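Local coordinates for protein glycoside Hydrolase (Bacteroides uniformis, PDB 5T99) that is a family 2 glycoside hydrolase that binds the galactose-like iminosugar D-galacto-isofagomine and probably cleaves galactosides during agarose breakdown by a gut bacterium, at residues Lys42-Ile47 and Thr85-Lys90; Lys115-Gly120 and Ala150-Pro155; Gly470-Pro475 and Tyr491-Ser496; Thr495-Ser500 and Pro528-Pro533. One frame throughout, in Å; residues are numbered along the deposited sequence.

Interactions 1 and 2 belong to the sugar binding domain and are neighbours, with centres 6 Å apart. They share one sheet: strand 86-93 lies beside strand 146-153, and E45 CB packs on W117 CD2 at 3.4 Å. Interactions 3 and 4 form part of the D-galacto-isofagomine pocket, with centres 11 Å apart. They have T495 and S496 in common. Y473 OH and S497 OG, 2.7 Å apart, link them directly. The two pairs are well separated, with about 41 to 45 Å between their centres. Neither interaction 1 nor interaction 2 touches the ligand. R161, of the same sugar binding domain, does hydrogen-bond to it.

Interaction 1 (Lys42-Ile47 and Thr85-Lys90); sequences KGAEAI and TGWYRK
A44 and W87 have CA atoms 7.7 Å apart, and E45 and R89 have theirs 7.8 Å apart. The loop 42-47, between strands 34-38 and 55-57, packs on strand 86-93 of the sugar binding domain's sheet without backbone pairing. It makes a type I beta turn from G43 to A46, closed by A46 N bonding to G43 O at 3.1 Å. A44 CB sits over one face of the W87 indole, above its centre, in a CH-pi contact 3.8 Å from the centroid of the six-membered ring. The E45 side chain runs alongside the ring and points the same way. R89 has its CG beside the backbone N (chi1 -75°), and its chain bends at chi3. This brings NH1 between two turn carbonyls. R89 NH1 donates to A44 O at 2.6 Å and to A46 O at 2.8 Å. R89 NH2 adds a weak bond to A46 O. NH1 approaches both carbonyls from above their planes. R89 NE also forms a salt bridge with D51, and W87 NE1 bonds to E40. The guanidinium thus satisfies two turn carbonyls at once, which fixes the loop over the sheet by polar bonds and ring packing together.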
loop_
_atom_site.group_PDB
_atom_site.type_symbol
_atom_site.label_atom_id
_atom_site.label_comp_id
_atom_site.label_asym_id
_atom_site.label_seq_id
_atom_site.Cartn_x
_atom_site.Cartn_y
_atom_site.Cartn_z
ATOM N N LYS A 42 -0.724 -7.590 35.343
ATOM C CA LYS A 42 -2.057 -7.565 35.964
ATOM C C LYS A 42 -2.511 -6.133 36.250
ATOM O O LYS A 42 -1.692 -5.281 36.594
ATOM C CB LYS A 42 -2.059 -8.378 37.269
ATOM N N GLY A 43 -3.810 -5.882 36.072
ATOM C CA GLY A 43 -4.452 -4.611 36.451
ATOM C C GLY A 43 -3.971 -3.328 35.786
ATOM O O GLY A 43 -4.205 -2.244 36.318
ATOM N N ALA A 44 -3.336 -3.439 34.617
ATOM C CA ALA A 44 -2.786 -2.274 33.902
ATOM C C ALA A 44 -3.843 -1.377 33.235
ATOM O O ALA A 44 -3.516 -0.302 32.757
ATOM C CB ALA A 44 -1.756 -2.722 32.874
ATOM N N GLU A 45 -5.096 -1.819 33.187
ATOM C CA GLU A 45 -6.202 -0.949 32.791
ATOM C C GLU A 45 -6.620 0.052 33.862
ATOM O O GLU A 45 -7.306 1.023 33.546
ATOM C CB GLU A 45 -7.426 -1.767 32.338
ATOM C CG GLU A 45 -8.358 -2.330 33.421
ATOM C CD GLU A 45 -7.821 -3.545 34.161
ATOM O OE1 GLU A 45 -6.668 -3.962 33.931
ATOM O OE2 GLU A 45 -8.564 -4.092 34.993
ATOM N N ALA A 46 -6.231 -0.183 35.117
ATOM C CA ALA A 46 -6.731 0.612 36.252
ATOM C C ALA A 46 -6.210 2.058 36.284
ATOM O O ALA A 46 -5.050 2.316 35.954
ATOM C CB ALA A 46 -6.416 -0.092 37.571
ATOM N N ILE A 47 -7.090 2.972 36.694
ATOM C CA ILE A 47 -6.785 4.402 36.886
ATOM C C ILE A 47 -5.484 4.571 37.663
ATOM O O ILE A 47 -4.561 5.268 37.225
ATOM C CB ILE A 47 -7.913 5.126 37.692
ATOM C CG1 ILE A 47 -9.202 5.245 36.873
ATOM C CG2 ILE A 47 -7.488 6.533 38.143
ATOM C CD1 ILE A 47 -10.449 5.313 37.730
ATOM N N THR A 85 1.427 -10.144 24.124
ATOM C CA THR A 85 0.593 -9.133 24.745
ATOM C C THR A 85 1.353 -7.815 24.731
ATOM O O THR A 85 2.578 -7.797 24.926
ATOM C CB THR A 85 0.235 -9.534 26.181
ATOM O OG1 THR A 85 -0.474 -10.777 26.148
ATOM C CG2 THR A 85 -0.626 -8.476 26.868
ATOM N N GLY A 86 0.627 -6.730 24.457
ATOM C CA GLY A 86 1.174 -5.374 24.476
ATOM C C GLY A 86 0.142 -4.446 25.062
ATOM O O GLY A 86 -1.047 -4.547 24.735
ATOM N N TRP A 87 0.592 -3.548 25.934
ATOM C CA TRP A 87 -0.284 -2.617 26.619
ATOM C C TRP A 87 0.102 -1.198 26.252
ATOM O O TRP A 87 1.292 -0.881 26.172
ATOM C CB TRP A 87 -0.169 -2.778 28.135
ATOM C CG TRP A 87 -1.028 -3.851 28.749
ATOM C CD1 TRP A 87 -0.688 -5.158 28.966
ATOM C CD2 TRP A 87 -2.351 -3.696 29.254
ATOM N NE1 TRP A 87 -1.728 -5.830 29.571
ATOM C CE2 TRP A 87 -2.757 -4.953 29.767
ATOM C CE3 TRP A 87 -3.242 -2.619 29.317
ATOM C CZ2 TRP A 87 -4.005 -5.163 30.330
ATOM C CZ3 TRP A 87 -4.494 -2.825 29.894
ATOM C CH2 TRP A 87 -4.860 -4.093 30.393
ATOM N N TYR A 88 -0.912 -0.352 26.039
ATOM C CA TYR A 88 -0.711 1.088 25.873
ATOM C C TYR A 88 -1.588 1.842 26.858
ATOM O O TYR A 88 -2.741 1.479 27.058
ATOM C CB TYR A 88 -1.057 1.555 24.469
ATOM C CG TYR A 88 -0.224 0.980 23.352
ATOM C CD1 TYR A 88 0.763 1.740 22.733
ATOM C CD2 TYR A 88 -0.461 -0.308 22.871
ATOM C CE1 TYR A 88 1.509 1.221 21.680
ATOM C CE2 TYR A 88 0.280 -0.835 21.822
ATOM C CZ TYR A 88 1.255 -0.063 21.236
ATOM O OH TYR A 88 1.977 -0.574 20.210
ATOM N N ARG A 89 -1.036 2.894 27.457
ATOM C CA ARG A 89 -1.777 3.758 28.368
ATOM C C ARG A 89 -1.468 5.196 28.034
ATOM O O ARG A 89 -0.328 5.520 27.738
ATOM C CB ARG A 89 -1.362 3.505 29.819
ATOM C CG ARG A 89 -1.899 2.225 30.442
ATOM C CD ARG A 89 -1.274 2.014 31.823
ATOM N NE ARG A 89 -1.604 3.093 32.769
ATOM C CZ ARG A 89 -2.668 3.135 33.574
ATOM N NH1 ARG A 89 -3.586 2.174 33.582
ATOM N NH2 ARG A 89 -2.828 4.172 34.384
ATOM N N LYS A 90 -2.483 6.048 28.080
ATOM C CA LYS A 90 -2.304 7.488 27.945
ATOM C C LYS A 90 -3.099 8.170 29.044
ATOM O O LYS A 90 -4.260 7.843 29.258
ATOM C CB LYS A 90 -2.767 7.978 26.574
ATOM C CG LYS A 90 -2.658 9.487 26.392
ATOM C CD LYS A 90 -2.795 9.914 24.939
ATOM C CE LYS A 90 -2.766 11.434 24.803
ATOM N NZ LYS A 90 -2.828 11.912 23.392
#

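Interaction 2 (Lys115-Gly120 and Ala150-Pro155); sequences KVWING and AVQLTP
K115 pairs with Q152, V116 with V151 and W117 with A150, on antiparallel strands whose axes approach to 4.8 Å at 166°. The two outer pairs are hydrogen-bonded and the V116-V151 pair is not. W117 N donates to A150 O at 2.8 Å, and A150 N returns a bond to W117 O. K115 and Q152 exchange the matching two bonds. The CA atoms of V116 and V151 make CH...O contacts to A150 O and K115 O.

The side chains alternate between two faces. V116 and V151 lie side by side on one, with CG2 to CG2 at 4.0 Å. V116 also packs on F133 and I135 of strand 133-136. The other face carries K115, W117, A150 and Q152. Here the W117 indole turns its edge to the neighbouring strand. W117 CZ3 meets Q152 CB at 3.6 Å, nearly in the ring plane. W117 CE3 touches A150 CB at 4.2 Å. Q152 extends alongside, with CG opposite its backbone N (chi1 -176°), and its amide plane is 60° from the ring. The K115 chain follows Q152, with K115 CD 3.9 Å from Q152 OE1. It bends at chi4, and K115 NZ reaches a water at 2.9 Å. The same water is 3.0 Å from T154 OG1, so it bridges K115 to the loop that follows strand 146-153. W87, on strand 86-93 beyond strand 146-153, meets the W117 ring, the planes close to parallel.

This is regular antiparallel pairing in a six-stranded sheet, consistent with the jelly-roll beta sandwich of the family 2 sugar binding domain.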
loop_
_atom_site.group_PDB
_atom_site.type_symbol
_atom_site.label_atom_id
_atom_site.label_comp_id
_atom_site.label_asym_id
_atom_site.label_seq_id
_atom_site.Cartn_x
_atom_site.Cartn_y
_atom_site.Cartn_z
ATOM N N LYS A 115 -8.574 -4.793 23.365
ATOM C CA LYS A 115 -9.526 -4.392 24.394
ATOM C C LYS A 115 -9.181 -2.953 24.802
ATOM O O LYS A 115 -7.999 -2.601 24.855
ATOM C CB LYS A 115 -9.432 -5.320 25.597
ATOM C CG LYS A 115 -9.904 -6.744 25.340
ATOM C CD LYS A 115 -10.087 -7.484 26.658
ATOM C CE LYS A 115 -10.595 -8.903 26.469
ATOM N NZ LYS A 115 -9.507 -9.797 25.996
ATOM N N VAL A 116 -10.200 -2.132 25.070
ATOM C CA VAL A 116 -9.986 -0.725 25.439
ATOM C C VAL A 116 -10.784 -0.345 26.683
ATOM O O VAL A 116 -11.959 -0.704 26.807
ATOM C CB VAL A 116 -10.325 0.248 24.278
ATOM C CG1 VAL A 116 -10.011 1.692 24.663
ATOM C CG2 VAL A 116 -9.563 -0.141 23.013
ATOM N N TRP A 117 -10.123 0.384 27.587
ATOM C CA TRP A 117 -10.718 0.873 28.838
ATOM C C TRP A 117 -10.540 2.386 28.963
ATOM O O TRP A 117 -9.510 2.921 28.567
ATOM C CB TRP A 117 -10.050 0.224 30.060
ATOM C CG TRP A 117 -10.230 -1.262 30.191
ATOM C CD1 TRP A 117 -11.188 -1.915 30.920
ATOM C CD2 TRP A 117 -9.415 -2.278 29.601
ATOM N NE1 TRP A 117 -11.023 -3.275 30.811
ATOM C CE2 TRP A 117 -9.935 -3.525 30.014
ATOM C CE3 TRP A 117 -8.292 -2.258 28.764
ATOM C CZ2 TRP A 117 -9.369 -4.746 29.609
ATOM C CZ3 TRP A 117 -7.724 -3.469 28.370
ATOM C CH2 TRP A 117 -8.264 -4.694 28.789
ATOM N N ILE A 118 -11.535 3.056 29.536
ATOM C CA ILE A 118 -11.410 4.470 29.939
ATOM C C ILE A 118 -11.724 4.566 31.444
ATOM O O ILE A 118 -12.809 4.169 31.901
ATOM C CB ILE A 118 -12.274 5.442 29.073
ATOM C CG1 ILE A 118 -12.058 6.908 29.483
ATOM C CG2 ILE A 118 -13.754 5.123 29.153
ATOM C CD1 ILE A 118 -10.694 7.456 29.142
ATOM N N ASN A 119 -10.751 5.063 32.208
ATOM C CA ASN A 119 -10.856 5.145 33.669
ATOM C C ASN A 119 -11.311 3.823 34.322
ATOM O O ASN A 119 -12.160 3.817 35.225
ATOM C CB ASN A 119 -11.767 6.316 34.053
ATOM C CG ASN A 119 -11.222 7.646 33.574
ATOM O OD1 ASN A 119 -10.010 7.846 33.548
ATOM N ND2 ASN A 119 -12.115 8.564 33.192
ATOM N N GLY A 120 -10.745 2.715 33.836
ATOM C CA GLY A 120 -11.097 1.376 34.299
ATOM C C GLY A 120 -12.314 0.700 33.672
ATOM O O GLY A 120 -12.456 -0.509 33.808
ATOM N N ALA A 150 -6.609 3.084 28.320
ATOM C CA ALA A 150 -5.772 1.882 28.291
ATOM C C ALA A 150 -6.196 0.972 27.153
ATOM O O ALA A 150 -7.378 0.709 26.991
ATOM C CB ALA A 150 -5.880 1.128 29.606
ATOM N N VAL A 151 -5.223 0.484 26.391
ATOM C CA VAL A 151 -5.464 -0.440 25.291
ATOM C C VAL A 151 -4.599 -1.662 25.529
ATOM O O VAL A 151 -3.389 -1.535 25.751
ATOM C CB VAL A 151 -5.118 0.183 23.915
ATOM C CG1 VAL A 151 -5.302 -0.827 22.791
ATOM C CG2 VAL A 151 -5.979 1.414 23.652
ATOM N N GLN A 152 -5.223 -2.838 25.507
ATOM C CA GLN A 152 -4.500 -4.109 25.517
ATOM C C GLN A 152 -4.700 -4.811 24.176
ATOM O O GLN A 152 -5.840 -5.012 23.730
ATOM C CB GLN A 152 -4.987 -5.021 26.648
ATOM C CG GLN A 152 -4.213 -6.335 26.778
ATOM C CD GLN A 152 -5.017 -7.468 27.422
ATOM O OE1 GLN A 152 -6.217 -7.623 27.190
ATOM N NE2 GLN A 152 -4.338 -8.285 28.209
ATOM N N LEU A 153 -3.588 -5.187 23.556
ATOM C CA LEU A 153 -3.591 -5.983 22.350
ATOM C C LEU A 153 -3.085 -7.386 22.681
ATOM O O LEU A 153 -2.044 -7.524 23.320
ATOM C CB LEU A 153 -2.685 -5.321 21.311
ATOM C CG LEU A 153 -3.070 -3.885 20.942
ATOM C CD1 LEU A 153 -2.017 -3.283 20.029
ATOM C CD2 LEU A 153 -4.435 -3.825 20.283
ATOM N N THR A 154 -3.805 -8.421 22.251
ATOM C CA THR A 154 -3.364 -9.805 22.468
ATOM C C THR A 154 -3.258 -10.561 21.148
ATOM O O THR A 154 -3.974 -11.546 20.938
ATOM C CB THR A 154 -4.258 -10.562 23.490
ATOM O OG1 THR A 154 -5.636 -10.475 23.116
ATOM C CG2 THR A 154 -4.090 -9.978 24.889
ATOM N N PRO A 155 -2.354 -10.111 20.249
ATOM C CA PRO A 155 -2.185 -10.831 18.988
ATOM C C PRO A 155 -1.714 -12.267 19.215
ATOM O O PRO A 155 -0.834 -12.503 20.051
ATOM C CB PRO A 155 -1.111 -10.023 18.251
ATOM C CG PRO A 155 -0.384 -9.287 19.325
ATOM C CD PRO A 155 -1.442 -8.959 20.331
HETATM O O HOH W 1 -8.403 -9.264 23.321
#

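Interaction 3 (Gly470-Pro475 and Tyr491-Ser496); sequences GMNYKP and YGSETS. With GIF (D-galacto-isofagomine), chain C.
Y473 and E494 cross with the phenol ring perpendicular to the carboxylate, the two planes 90° apart. Y473 OH donates to E494 OE2 in a very short bond of 2.5 Å. Y473 OH is also hydrogen-bonded to S497 OG. E494 OE2 accepts from the ligand nitrogen, GIF N, at 2.6 Å. E494 also meets the tyrosine through its backbone: its O lies over the centre of one ring face and accepts from Y473 N at 2.9 Å. E494 OE1 turns to R346 in a salt bridge. Both carboxylate oxygens are thus gripped, which fixes the rotation of the group beside the ligand. A phenylalanine in place of Y473 would keep the ring but remove the hydroxyl, and would probably leave OE2 without its protein donor, S497 OG without this partner and the carboxylate freer to turn.

N472 has its CG beside the backbone N (chi1 -71°), which directs OD1 to S493 OG at 2.5 Å. Its ND2 bonds to E417. Two residues earlier on the strand, G470 CA lies over the Y491 ring, 3.9 Å from the centroid. A side chain at G470 would clash with S493 OG and this ring.

Strands 468-472 and 490-495 run parallel, joined by M471 N to Y491 O at 2.9 Å. Helix 478-484 connects them in a beta-alpha-beta unit of the barrel, with M471 packed against it. Strands 447-451 and 549-552 flank the pair.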
loop_
_atom_site.group_PDB
_atom_site.type_symbol
_atom_site.label_atom_id
_atom_site.label_comp_id
_atom_site.label_asym_id
_atom_site.label_seq_id
_atom_site.Cartn_x
_atom_site.Cartn_y
_atom_site.Cartn_z
ATOM N N GLY A 470 -11.966 -12.473 -10.485
ATOM C CA GLY A 470 -10.513 -12.464 -10.585
ATOM C C GLY A 470 -9.934 -13.870 -10.531
ATOM O O GLY A 470 -10.317 -14.650 -9.666
ATOM N N MET A 471 -9.007 -14.186 -11.438
ATOM C CA MET A 471 -8.285 -15.469 -11.419
ATOM C C MET A 471 -6.855 -15.308 -10.898
ATOM O O MET A 471 -6.110 -14.441 -11.364
ATOM C CB MET A 471 -8.236 -16.074 -12.821
ATOM C CG MET A 471 -9.602 -16.353 -13.407
ATOM S SD MET A 471 -9.492 -17.136 -15.015
ATOM C CE MET A 471 -9.291 -18.837 -14.534
ATOM N N ASN A 472 -6.478 -16.154 -9.942
ATOM C CA ASN A 472 -5.106 -16.203 -9.436
ATOM C C ASN A 472 -4.319 -17.314 -10.113
ATOM O O ASN A 472 -4.639 -18.486 -9.940
ATOM C CB ASN A 472 -5.104 -16.433 -7.931
ATOM C CG ASN A 472 -5.591 -15.237 -7.162
ATOM O OD1 ASN A 472 -6.232 -14.341 -7.724
ATOM N ND2 ASN A 472 -5.266 -15.193 -5.871
ATOM N N TYR A 473 -3.310 -16.930 -10.895
ATOM C CA TYR A 473 -2.322 -17.846 -11.514
ATOM C C TYR A 473 -2.908 -18.860 -12.498
ATOM O O TYR A 473 -2.579 -20.049 -12.437
ATOM C CB TYR A 473 -1.501 -18.554 -10.442
ATOM C CG TYR A 473 -0.940 -17.603 -9.415
ATOM C CD1 TYR A 473 0.146 -16.770 -9.722
ATOM C CD2 TYR A 473 -1.496 -17.519 -8.140
ATOM C CE1 TYR A 473 0.664 -15.890 -8.779
ATOM C CE2 TYR A 473 -0.986 -16.645 -7.201
ATOM C CZ TYR A 473 0.097 -15.839 -7.530
ATOM O OH TYR A 473 0.588 -14.986 -6.603
ATOM N N LYS A 474 -3.755 -18.381 -13.413
ATOM C CA LYS A 474 -4.431 -19.260 -14.376
ATOM C C LYS A 474 -4.393 -18.776 -15.838
ATOM O O LYS A 474 -5.381 -18.957 -16.570
ATOM C CB LYS A 474 -5.897 -19.451 -13.941
ATOM C CG LYS A 474 -6.085 -20.041 -12.556
ATOM C CD LYS A 474 -5.653 -21.499 -12.483
ATOM C CE LYS A 474 -5.815 -22.029 -11.068
ATOM N NZ LYS A 474 -4.815 -21.446 -10.128
ATOM N N PRO A 475 -3.261 -18.196 -16.290
ATOM C CA PRO A 475 -3.208 -17.701 -17.681
ATOM C C PRO A 475 -3.448 -18.794 -18.719
ATOM O O PRO A 475 -4.059 -18.527 -19.751
ATOM C CB PRO A 475 -1.797 -17.116 -17.800
ATOM C CG PRO A 475 -0.988 -17.856 -16.788
ATOM C CD PRO A 475 -1.932 -18.145 -15.648
ATOM N N TYR A 491 -10.470 -10.718 -14.879
ATOM C CA TYR A 491 -9.127 -10.160 -14.842
ATOM C C TYR A 491 -8.229 -11.107 -14.057
ATOM O O TYR A 491 -8.713 -12.019 -13.398
ATOM C CB TYR A 491 -9.126 -8.743 -14.222
ATOM C CG TYR A 491 -9.445 -8.723 -12.757
ATOM C CD1 TYR A 491 -8.448 -8.577 -11.797
ATOM C CD2 TYR A 491 -10.749 -8.873 -12.326
ATOM C CE1 TYR A 491 -8.758 -8.577 -10.444
ATOM C CE2 TYR A 491 -11.061 -8.884 -10.983
ATOM C CZ TYR A 491 -10.066 -8.746 -10.044
ATOM O OH TYR A 491 -10.397 -8.767 -8.711
ATOM N N GLY A 492 -6.923 -10.895 -14.138
ATOM C CA GLY A 492 -5.970 -11.664 -13.353
ATOM C C GLY A 492 -5.781 -10.991 -12.016
ATOM O O GLY A 492 -5.047 -10.003 -11.910
ATOM N N SER A 493 -6.442 -11.507 -10.985
ATOM C CA SER A 493 -6.346 -10.901 -9.647
ATOM C C SER A 493 -4.999 -11.117 -8.968
ATOM O O SER A 493 -4.640 -10.358 -8.070
ATOM C CB SER A 493 -7.491 -11.357 -8.745
ATOM O OG SER A 493 -7.787 -12.725 -8.923
ATOM N N GLU A 494 -4.257 -12.139 -9.380
ATOM C CA GLU A 494 -2.913 -12.381 -8.842
ATOM C C GLU A 494 -2.100 -13.119 -9.908
ATOM O O GLU A 494 -2.578 -14.108 -10.481
ATOM C CB GLU A 494 -2.993 -13.169 -7.535
ATOM C CG GLU A 494 -2.068 -12.693 -6.439
ATOM C CD GLU A 494 -2.145 -13.586 -5.213
ATOM O OE1 GLU A 494 -3.117 -13.446 -4.450
ATOM O OE2 GLU A 494 -1.231 -14.430 -5.010
ATOM N N THR A 495 -0.903 -12.624 -10.221
ATOM C CA THR A 495 -0.157 -13.156 -11.363
ATOM C C THR A 495 1.346 -13.283 -11.101
ATOM O O THR A 495 1.915 -12.595 -10.243
ATOM C CB THR A 495 -0.402 -12.322 -12.646
ATOM O OG1 THR A 495 0.068 -10.976 -12.476
ATOM C CG2 THR A 495 -1.883 -12.276 -12.999
ATOM N N SER A 496 1.954 -14.177 -11.876
ATOM C CA SER A 496 3.383 -14.477 -11.872
ATOM C C SER A 496 3.824 -15.254 -10.629
ATOM O O SER A 496 3.933 -16.455 -10.697
ATOM C CB SER A 496 4.248 -13.222 -12.106
ATOM O OG SER A 496 5.586 -13.586 -12.384
HETATM C C GIF C . -1.795 -15.535 -1.996
HETATM N N GIF C . -1.444 -16.253 -3.212
HETATM O O GIF C . 2.764 -17.169 -4.129
HETATM C C1 GIF C . -0.641 -14.652 -1.562
HETATM O O1 GIF C . 0.604 -16.421 -0.515
HETATM C C2 GIF C . 0.676 -15.424 -1.532
HETATM O O2 GIF C . -0.915 -14.130 -0.263
HETATM C C3 GIF C . 0.975 -16.080 -2.876
HETATM C C4 GIF C . -0.186 -16.973 -3.305
HETATM C C5 GIF C . 2.270 -16.890 -2.811
#

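Interaction 4 (Thr495-Ser500 and Pro528-Pro533); sequences TSSCTS and PKWAYP. With GIF (D-galacto-isofagomine), chain C.
The first torsions of S496 and Y532 bring the two residues together. S496 OG lies opposite its own backbone N (chi1 -167°), which carries it to Y532 O at 2.8 Å. Y532 CG stands between its N and carbonyl carbon (chi1 47°), which folds the ring back under S496. Both segments belong to the long loop of the TIM barrel domain between strand 490-495 and helix 534-543. Segment 528-533 opens with a type I beta turn from P528 to A531.

The backbones add a bond from Y532 N to S496 O at 3.0 Å. S496 CA rests over one face of the Y532 ring, toward its rim, 4.0 Å from the centroid. The ring's OH extends to E537 of helix 534-543. A serine in place of Y532 would remove the ring, and would probably open a gap beneath S496 and leave E537 without this hydroxyl. A531 CB packs on S497 CB at 3.9 Å.

The turn also sets W530 at the pocket. P528 CB covers one face of its indole, and the Y473 ring meets it at about 55°. The ligand's hydroxymethyl oxygen, GIF O (on C5), lies at the indole edge, in the ring plane. S497 OG is also hydrogen-bonded to Y473 OH. One group from each segment reaches the ligand oxygen: W530 NE1 donates to GIF O at 3.0 Å, and S497 OG hydrogen-bonds to GIF O at 2.9 Å.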
loop_
_atom_site.group_PDB
_atom_site.type_symbol
_atom_site.label_atom_id
_atom_site.label_comp_id
_atom_site.label_asym_id
_atom_site.label_seq_id
_atom_site.Cartn_x
_atom_site.Cartn_y
_atom_site.Cartn_z
ATOM N N THR A 495 -0.903 -12.624 -10.221
ATOM C CA THR A 495 -0.157 -13.156 -11.363
ATOM C C THR A 495 1.346 -13.283 -11.101
ATOM O O THR A 495 1.915 -12.595 -10.243
ATOM C CB THR A 495 -0.402 -12.322 -12.646
ATOM O OG1 THR A 495 0.068 -10.976 -12.476
ATOM C CG2 THR A 495 -1.883 -12.276 -12.999
ATOM N N SER A 496 1.954 -14.177 -11.876
ATOM C CA SER A 496 3.383 -14.477 -11.872
ATOM C C SER A 496 3.824 -15.254 -10.629
ATOM O O SER A 496 3.933 -16.455 -10.697
ATOM C CB SER A 496 4.248 -13.222 -12.106
ATOM O OG SER A 496 5.586 -13.586 -12.384
ATOM N N SER A 497 4.040 -14.576 -9.502
ATOM C CA SER A 497 4.750 -15.145 -8.332
ATOM C C SER A 497 6.180 -15.649 -8.643
ATOM O O SER A 497 6.728 -16.482 -7.920
ATOM C CB SER A 497 3.905 -16.220 -7.613
ATOM O OG SER A 497 3.212 -15.655 -6.515
ATOM N N CYS A 498 6.783 -15.088 -9.692
ATOM C CA CYS A 498 8.185 -15.282 -10.009
ATOM C C CYS A 498 8.994 -14.687 -8.860
ATOM O O CYS A 498 8.611 -13.671 -8.263
ATOM C CB CYS A 498 8.512 -14.566 -11.327
ATOM S SG CYS A 498 10.161 -14.862 -12.015
ATOM N N THR A 499 10.097 -15.341 -8.531
ATOM C CA THR A 499 10.947 -14.926 -7.426
ATOM C C THR A 499 12.341 -14.567 -7.926
ATOM O O THR A 499 12.828 -15.139 -8.910
ATOM C CB THR A 499 11.047 -16.042 -6.373
ATOM O OG1 THR A 499 11.456 -17.263 -7.003
ATOM C CG2 THR A 499 9.702 -16.253 -5.718
ATOM N N SER A 500 12.976 -13.632 -7.225
ATOM C CA SER A 500 14.360 -13.254 -7.488
ATOM C C SER A 500 14.956 -12.506 -6.301
ATOM O O SER A 500 14.228 -11.957 -5.471
ATOM C CB SER A 500 14.463 -12.401 -8.750
ATOM O OG SER A 500 13.688 -11.224 -8.663
ATOM N N PRO A 528 7.449 -20.800 -6.839
ATOM C CA PRO A 528 6.644 -21.944 -6.370
ATOM C C PRO A 528 5.903 -22.679 -7.501
ATOM O O PRO A 528 5.931 -22.230 -8.650
ATOM C CB PRO A 528 5.642 -21.302 -5.393
ATOM C CG PRO A 528 5.688 -19.831 -5.664
ATOM C CD PRO A 528 7.072 -19.547 -6.155
ATOM N N LYS A 529 5.239 -23.789 -7.172
ATOM C CA LYS A 529 4.653 -24.701 -8.174
ATOM C C LYS A 529 3.688 -24.021 -9.159
ATOM O O LYS A 529 3.653 -24.362 -10.329
ATOM C CB LYS A 529 3.944 -25.883 -7.484
ATOM N N TRP A 530 2.944 -23.031 -8.675
ATOM C CA TRP A 530 1.942 -22.299 -9.473
ATOM C C TRP A 530 2.526 -21.074 -10.188
ATOM O O TRP A 530 1.820 -20.403 -10.944
ATOM C CB TRP A 530 0.783 -21.841 -8.575
ATOM C CG TRP A 530 1.237 -21.046 -7.382
ATOM C CD1 TRP A 530 1.429 -19.686 -7.311
ATOM C CD2 TRP A 530 1.595 -21.569 -6.092
ATOM N NE1 TRP A 530 1.869 -19.335 -6.053
ATOM C CE2 TRP A 530 1.979 -20.466 -5.285
ATOM C CE3 TRP A 530 1.619 -22.866 -5.537
ATOM C CZ2 TRP A 530 2.378 -20.617 -3.946
ATOM C CZ3 TRP A 530 2.033 -23.023 -4.209
ATOM C CH2 TRP A 530 2.409 -21.898 -3.427
ATOM N N ALA A 531 3.798 -20.772 -9.940
ATOM C CA ALA A 531 4.401 -19.564 -10.451
ATOM C C ALA A 531 4.796 -19.707 -11.909
ATOM O O ALA A 531 4.796 -20.802 -12.471
ATOM C CB ALA A 531 5.604 -19.172 -9.608
ATOM N N TYR A 532 5.114 -18.571 -12.515
ATOM C CA TYR A 532 5.583 -18.521 -13.893
ATOM C C TYR A 532 6.172 -17.141 -14.159
ATOM O O TYR A 532 5.805 -16.181 -13.477
ATOM C CB TYR A 532 4.436 -18.810 -14.877
ATOM C CG TYR A 532 3.166 -18.039 -14.588
ATOM C CD1 TYR A 532 2.965 -16.772 -15.128
ATOM C CD2 TYR A 532 2.172 -18.570 -13.773
ATOM C CE1 TYR A 532 1.812 -16.055 -14.868
ATOM C CE2 TYR A 532 1.004 -17.857 -13.506
ATOM C CZ TYR A 532 0.833 -16.592 -14.057
ATOM O OH TYR A 532 -0.299 -15.850 -13.809
ATOM N N PRO A 533 7.077 -17.022 -15.149
ATOM C CA PRO A 533 7.682 -15.708 -15.395
ATOM C C PRO A 533 6.671 -14.701 -15.948
ATOM O O PRO A 533 5.680 -15.110 -16.528
ATOM C CB PRO A 533 8.775 -15.995 -16.442
ATOM C CG PRO A 533 8.886 -17.475 -16.525
ATOM C CD PRO A 533 7.554 -18.027 -16.111
HETATM C C GIF C . -1.795 -15.535 -1.996
HETATM N N GIF C . -1.444 -16.253 -3.212
HETATM O O GIF C . 2.764 -17.169 -4.129
HETATM C C1 GIF C . -0.641 -14.652 -1.562
HETATM O O1 GIF C . 0.604 -16.421 -0.515
HETATM C C2 GIF C . 0.676 -15.424 -1.532
HETATM O O2 GIF C . -0.915 -14.130 -0.263
HETATM C C3 GIF C . 0.975 -16.080 -2.876
HETATM C C4 GIF C . -0.186 -16.973 -3.305
HETATM C C5 GIF C . 2.270 -16.890 -2.811
#